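Local coordinates for antigen TpF1 (Treponema pallidum, PDB 2FJC), which is a Dps-family mini-ferritin that binds ferric iron and assembles into a shell of twelve copies, at the interface of chains A and B. Sequence-based numbering; all coordinates share one arbitrary frame. Chains: chain A/B, Antigen TpF1.

The interface of chains A and B. Residues chain A 66, 70, 76-78, 83; chain B 37-38.
One face of the B:Trp37 indole receives two methyl groups of chain A, both offset toward the rim: CB of A:Ala66, 3.8 Å from the centroid of the six-membered ring in a CH-pi contact, and CB of A:Ala76, which stands farther from the plane. The patch belongs to a two-fold interface of a Dps mini-ferritin, with a twin where the chains are exchanged; the end of helix 7-38 of one subunit packs on helix 44-71 and the following loop of its mate. At the indole's edge, in its plane, sits the phenolic OH of A:Tyr83, 3.7 Å from CH2 of B:Trp37. CB of A:Ala78 touches the neighbouring CZ3 of B:Trp37 at 3.7 Å. The imidazole of B:His38 has CB of B:Trp37 over the centre of one face; in its plane, at the edge, backbone N of A:Ala76 gives NE2 of B:His38 a weak hydrogen bond of 3.3 Å (140° at H), histidine supplying a polar acceptor. Alanine suits A:Ala66 and A:Ala76 because a lone methyl lets the broad indole lie close to the backbone. In A:Leu70, chi1 (-63°) puts CG beside the backbone N; from there the fork sends CD1 to CB of B:Trp37 at 3.5 Å and CD2, more loosely, to the imidazole, so leucine's two methyls serve both aromatic residues. Tyrosine suits A:Tyr83 because its phenol reaches the loop from helix 80-86, OH donating to carbonyl O of A:Pro77 at 2.6 Å, tilted 30° from the carbonyl plane.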
loop_
_atom_site.group_PDB
_atom_site.type_symbol
_atom_site.label_atom_id
_atom_site.label_comp_id
_atom_site.label_asym_id
_atom_site.label_seq_id
_atom_site.Cartn_x
_atom_site.Cartn_y
_atom_site.Cartn_z
ATOM N N ALA A 66 14.195 -6.772 27.179
ATOM C CA ALA A 66 15.549 -7.317 27.170
ATOM C C ALA A 66 16.518 -6.225 26.724
ATOM O O ALA A 66 17.598 -6.074 27.289
ATOM C CB ALA A 66 15.631 -8.517 26.226
ATOM N N LEU A 70 19.717 -4.248 28.457
ATOM C CA LEU A 70 21.027 -4.044 27.842
ATOM C C LEU A 70 21.460 -2.586 27.950
ATOM O O LEU A 70 22.624 -2.293 28.211
ATOM C CB LEU A 70 21.002 -4.452 26.365
ATOM C CG LEU A 70 20.708 -5.925 26.063
ATOM C CD1 LEU A 70 20.576 -6.122 24.554
ATOM C CD2 LEU A 70 21.821 -6.798 26.618
ATOM N N ALA A 76 21.160 -9.594 29.195
ATOM C CA ALA A 76 19.863 -10.230 29.313
ATOM C C ALA A 76 19.937 -11.747 29.384
ATOM O O ALA A 76 20.784 -12.372 28.738
ATOM C CB ALA A 76 18.976 -9.803 28.141
ATOM N N PRO A 77 19.059 -12.360 30.196
ATOM C CA PRO A 77 19.067 -13.819 30.294
ATOM C C PRO A 77 18.704 -14.303 28.890
ATOM O O PRO A 77 17.713 -13.853 28.309
ATOM C CB PRO A 77 17.982 -14.098 31.334
ATOM C CG PRO A 77 17.057 -12.942 31.197
ATOM C CD PRO A 77 17.998 -11.779 31.037
ATOM N N ALA A 78 19.511 -15.195 28.326
ATOM C CA ALA A 78 19.244 -15.653 26.974
ATOM C C ALA A 78 19.385 -17.152 26.747
ATOM O O ALA A 78 20.156 -17.590 25.889
ATOM C CB ALA A 78 20.132 -14.892 26.000
ATOM N N TYR A 83 15.781 -19.038 31.851
ATOM C CA TYR A 83 14.379 -18.668 31.971
ATOM C C TYR A 83 13.640 -19.575 32.943
ATOM O O TYR A 83 12.874 -19.088 33.784
ATOM C CB TYR A 83 13.670 -18.686 30.607
ATOM C CG TYR A 83 14.213 -17.681 29.608
ATOM C CD1 TYR A 83 14.817 -16.497 30.034
ATOM C CD2 TYR A 83 14.137 -17.921 28.238
ATOM C CE1 TYR A 83 15.341 -15.583 29.122
ATOM C CE2 TYR A 83 14.656 -17.011 27.315
ATOM C CZ TYR A 83 15.259 -15.847 27.765
ATOM O OH TYR A 83 15.804 -14.965 26.862
ATOM N N TRP B 37 21.391 -9.899 20.919
ATOM C CA TRP B 37 21.602 -8.929 21.992
ATOM C C TRP B 37 23.037 -8.693 22.420
ATOM O O TRP B 37 23.409 -7.569 22.774
ATOM C CB TRP B 37 20.849 -9.338 23.263
ATOM C CG TRP B 37 19.368 -9.466 23.132
ATOM C CD1 TRP B 37 18.529 -8.636 22.440
ATOM C CD2 TRP B 37 18.538 -10.452 23.758
ATOM N NE1 TRP B 37 17.228 -9.044 22.599
ATOM C CE2 TRP B 37 17.202 -10.158 23.403
ATOM C CE3 TRP B 37 18.792 -11.553 24.586
ATOM C CZ2 TRP B 37 16.116 -10.933 23.849
ATOM C CZ3 TRP B 37 17.708 -12.324 25.034
ATOM C CH2 TRP B 37 16.391 -12.008 24.662
ATOM N N HIS B 38 23.844 -9.743 22.394
ATOM C CA HIS B 38 25.202 -9.631 22.890
ATOM C C HIS B 38 26.382 -9.515 21.952
ATOM O O HIS B 38 27.518 -9.442 22.423
ATOM C CB HIS B 38 25.438 -10.772 23.868
ATOM C CG HIS B 38 24.396 -10.851 24.937
ATOM N ND1 HIS B 38 23.636 -11.980 25.159
ATOM C CD2 HIS B 38 23.966 -9.927 25.829
ATOM C CE1 HIS B 38 22.782 -11.749 26.141
ATOM N NE2 HIS B 38 22.961 -10.510 26.565
#